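Local atomic coordinates of phosphoglycerate dehydrogenase (Lactobacillus plantarum, PDB entry 3EVT), a protein that probably catalyses the NAD-dependent oxidation of 3-phosphoglycerate to 3-phosphohydroxypyruvate, the first step of the phosphorylated route to serine. Residues L241-D252 with R268-S278. Sequence-based numbering, arbitrary orientation.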
# COMPACT_ATOMS: atom_id res chain seq x y z
N LEU A 241 -1.62 -11.31 -24.98
CA LEU A 241 -2.39 -10.07 -24.90
C LEU A 241 -3.32 -9.93 -26.07
O LEU A 241 -4.45 -9.49 -25.93
CB LEU A 241 -1.44 -8.87 -24.85
CG LEU A 241 -0.59 -8.78 -23.57
CD1 LEU A 241 0.68 -7.92 -23.76
CD2 LEU A 241 -1.45 -8.31 -22.35
N ASP A 242 -2.87 -10.34 -27.23
CA ASP A 242 -3.75 -10.31 -28.39
C ASP A 242 -5.01 -11.15 -28.18
O ASP A 242 -6.11 -10.70 -28.50
CB ASP A 242 -3.02 -10.72 -29.67
CG ASP A 242 -2.18 -9.60 -30.22
OD1 ASP A 242 -2.39 -8.45 -29.79
OD2 ASP A 242 -1.31 -9.88 -31.05
N HIS A 243 -4.84 -12.35 -27.63
CA HIS A 243 -5.98 -13.26 -27.38
C HIS A 243 -6.60 -13.14 -25.98
O HIS A 243 -7.24 -14.08 -25.51
CB HIS A 243 -5.56 -14.71 -27.63
CG HIS A 243 -4.94 -14.93 -28.97
ND1 HIS A 243 -4.01 -15.92 -29.21
CD2 HIS A 243 -5.09 -14.26 -30.14
CE1 HIS A 243 -3.63 -15.87 -30.48
NE2 HIS A 243 -4.26 -14.87 -31.06
N HIS A 244 -6.35 -12.02 -25.30
CA HIS A 244 -6.89 -11.76 -23.98
C HIS A 244 -6.67 -12.87 -23.02
O HIS A 244 -7.55 -13.15 -22.21
CB HIS A 244 -8.39 -11.53 -24.09
CG HIS A 244 -8.75 -10.60 -25.19
ND1 HIS A 244 -8.46 -9.26 -25.14
CD2 HIS A 244 -9.33 -10.82 -26.40
CE1 HIS A 244 -8.87 -8.68 -26.26
NE2 HIS A 244 -9.39 -9.60 -27.04
N GLN A 245 -5.53 -13.55 -23.11
CA GLN A 245 -5.14 -14.50 -22.07
C GLN A 245 -4.56 -13.69 -20.90
O GLN A 245 -4.50 -14.16 -19.76
CB GLN A 245 -4.10 -15.49 -22.61
CG GLN A 245 -4.66 -16.83 -23.07
CD GLN A 245 -3.72 -17.61 -24.03
OE1 GLN A 245 -2.84 -17.03 -24.70
NE2 GLN A 245 -3.91 -18.94 -24.10
N LEU A 246 -4.11 -12.47 -21.22
CA LEU A 246 -3.54 -11.52 -20.25
C LEU A 246 -4.25 -10.19 -20.48
O LEU A 246 -4.53 -9.84 -21.63
CB LEU A 246 -2.04 -11.32 -20.50
CG LEU A 246 -1.03 -12.44 -20.24
CD1 LEU A 246 0.40 -11.92 -20.31
CD2 LEU A 246 -1.27 -13.09 -18.89
N SER A 247 -4.51 -9.43 -19.42
CA SER A 247 -5.12 -8.10 -19.61
C SER A 247 -4.10 -6.98 -19.88
O SER A 247 -4.42 -6.03 -20.59
CB SER A 247 -6.00 -7.70 -18.43
OG SER A 247 -5.36 -7.94 -17.18
N MET A 248 -2.89 -7.09 -19.34
CA MET A 248 -1.94 -5.95 -19.29
C MET A 248 -0.58 -6.53 -18.90
O MET A 248 -0.52 -7.60 -18.26
CB MET A 248 -2.35 -4.92 -18.21
CG MET A 248 -3.52 -4.01 -18.52
SD MET A 248 -3.33 -2.68 -19.76
CE MET A 248 -1.76 -2.13 -19.18
N ALA A 249 0.49 -5.82 -19.25
CA ALA A 249 1.83 -6.15 -18.73
C ALA A 249 2.59 -4.90 -18.30
O ALA A 249 2.34 -3.81 -18.80
CB ALA A 249 2.60 -6.90 -19.74
N ALA A 250 3.50 -5.06 -17.36
CA ALA A 250 4.42 -3.97 -17.03
C ALA A 250 5.79 -4.59 -16.99
O ALA A 250 6.05 -5.50 -16.21
CB ALA A 250 4.08 -3.32 -15.68
N LEU A 251 6.66 -4.15 -17.88
CA LEU A 251 7.98 -4.76 -17.88
C LEU A 251 9.00 -3.71 -17.50
O LEU A 251 9.12 -2.70 -18.18
CB LEU A 251 8.31 -5.36 -19.25
CG LEU A 251 7.20 -6.12 -19.94
CD1 LEU A 251 7.62 -6.34 -21.44
CD2 LEU A 251 6.88 -7.46 -19.15
N ASP A 252 9.73 -3.95 -16.42
CA ASP A 252 10.80 -3.04 -16.04
C ASP A 252 12.14 -3.54 -16.55
O ASP A 252 13.15 -2.86 -16.38
CB ASP A 252 10.90 -2.90 -14.51
CG ASP A 252 11.85 -1.79 -14.10
OD1 ASP A 252 11.73 -0.65 -14.60
OD2 ASP A 252 12.72 -2.04 -13.24
N ARG A 268 2.41 -0.63 -28.02
CA ARG A 268 1.18 -1.14 -27.39
C ARG A 268 0.66 -0.18 -26.28
O ARG A 268 1.47 0.46 -25.57
CB ARG A 268 1.41 -2.52 -26.81
CG ARG A 268 2.40 -3.42 -27.62
CD ARG A 268 1.77 -4.68 -28.22
NE ARG A 268 0.58 -5.21 -27.53
CZ ARG A 268 -0.17 -6.22 -28.00
NH1 ARG A 268 -1.24 -6.65 -27.34
NH2 ARG A 268 0.17 -6.83 -29.14
N ASP A 269 -0.67 -0.07 -26.16
CA ASP A 269 -1.29 0.62 -25.02
C ASP A 269 -1.49 -0.29 -23.80
O ASP A 269 -1.95 0.15 -22.77
CB ASP A 269 -2.64 1.21 -25.44
CG ASP A 269 -2.48 2.46 -26.30
OD1 ASP A 269 -1.34 3.00 -26.38
OD2 ASP A 269 -3.48 2.94 -26.86
N ASP A 270 -1.12 -1.56 -23.92
CA ASP A 270 -1.40 -2.53 -22.88
C ASP A 270 -0.11 -3.10 -22.29
O ASP A 270 -0.14 -4.12 -21.58
CB ASP A 270 -2.30 -3.68 -23.40
CG ASP A 270 -1.66 -4.47 -24.53
OD1 ASP A 270 -0.54 -4.12 -24.94
OD2 ASP A 270 -2.29 -5.42 -25.04
N VAL A 271 1.02 -2.44 -22.59
CA VAL A 271 2.29 -2.83 -21.98
C VAL A 271 2.95 -1.56 -21.47
O VAL A 271 3.05 -0.58 -22.23
CB VAL A 271 3.22 -3.60 -22.96
CG1 VAL A 271 4.52 -4.01 -22.29
CG2 VAL A 271 2.53 -4.80 -23.50
N LEU A 272 3.35 -1.54 -20.20
CA LEU A 272 3.97 -0.33 -19.66
C LEU A 272 5.43 -0.60 -19.52
O LEU A 272 5.80 -1.38 -18.68
CB LEU A 272 3.43 0.00 -18.25
CG LEU A 272 1.92 -0.04 -17.96
CD1 LEU A 272 1.53 0.33 -16.49
CD2 LEU A 272 1.19 0.81 -18.94
N ILE A 273 6.25 0.04 -20.33
CA ILE A 273 7.68 -0.21 -20.31
C ILE A 273 8.30 0.80 -19.36
O ILE A 273 8.08 2.02 -19.52
CB ILE A 273 8.32 0.01 -21.76
CG1 ILE A 273 7.58 -0.78 -22.81
CG2 ILE A 273 9.82 -0.39 -21.77
CD1 ILE A 273 7.74 -2.31 -22.65
N THR A 274 9.05 0.34 -18.38
CA THR A 274 9.84 1.27 -17.63
C THR A 274 11.26 0.80 -17.80
O THR A 274 11.51 -0.39 -17.82
CB THR A 274 9.45 1.33 -16.10
OG1 THR A 274 9.58 0.01 -15.53
CG2 THR A 274 8.02 1.82 -15.94
N PRO A 275 12.20 1.76 -17.93
CA PRO A 275 13.57 1.39 -18.28
C PRO A 275 14.41 0.92 -17.12
O PRO A 275 15.35 1.62 -16.76
CB PRO A 275 14.15 2.69 -18.84
CG PRO A 275 13.41 3.77 -18.16
CD PRO A 275 12.02 3.22 -17.79
N HIS A 276 14.13 -0.26 -16.58
CA HIS A 276 14.89 -0.87 -15.48
C HIS A 276 15.10 0.07 -14.29
O HIS A 276 16.20 0.11 -13.69
CB HIS A 276 16.26 -1.39 -15.95
CG HIS A 276 16.74 -2.60 -15.20
ND1 HIS A 276 17.38 -3.66 -15.83
CD2 HIS A 276 16.68 -2.93 -13.89
CE1 HIS A 276 17.68 -4.59 -14.93
NE2 HIS A 276 17.27 -4.16 -13.74
N ILE A 277 14.07 0.83 -13.93
CA ILE A 277 14.22 1.76 -12.82
C ILE A 277 13.82 1.23 -11.46
O ILE A 277 14.11 1.87 -10.45
CB ILE A 277 13.40 3.02 -13.03
CG1 ILE A 277 11.99 2.64 -13.49
CG2 ILE A 277 14.10 3.96 -14.02
CD1 ILE A 277 11.08 3.83 -13.62
N SER A 278 13.15 0.08 -11.40
CA SER A 278 12.39 -0.25 -10.17
C SER A 278 13.26 -0.30 -8.93
O SER A 278 12.79 -0.00 -7.83
CB SER A 278 11.60 -1.56 -10.30
OG SER A 278 12.48 -2.67 -10.44
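Asp252 grips the loop beyond strand 271-273 with its carboxylate. Asp252 CB lies 3.4 Å from Thr274 OG1. CG stands anti to the backbone N (chi1 -170°), and this carries both oxygens over to the loop. Asp252 OD1 accepts Ile277 N at 2.8 Å through its syn lone pair. Thr274 OG1 also lies against Asp252 OD1, but the modelled contact is too short to be trusted. Asp252 OD2 takes two bonds from Ser278, N at 2.8 Å and OG at 2.9 Å, both from the same face of the carboxylate. Three donors, Ile277 N and the N and OG of Ser278, thus hold this buried acid and limit its rotation.

Before it, strands 248-251 and 271-273 run parallel, 11° apart. Leu272 bonds strand 248-251 twice, through its N to Ala249 O and its O to Leu251 N. Leu251 CD1 packs on Val271 CG1 at 4.0 Å.

At the other end, Arg268 pairs side-on with Asp270, NE to OD1 and NH1 to OD2. Arg268 NH1 and NH2 also meet Asp242 OD1, NH2 at 3.1 Å, from above the carboxylate plane.

Strand 271-273 is an outermost strand, within this chain, of the parallel Rossmann-type sheet. Strand 222-225 flanks 248-251 on its other side, helices 234-242 and 93-110 pack nearby, and Gln120 of the second subunit bonds the backbone of Val271 and Ile273.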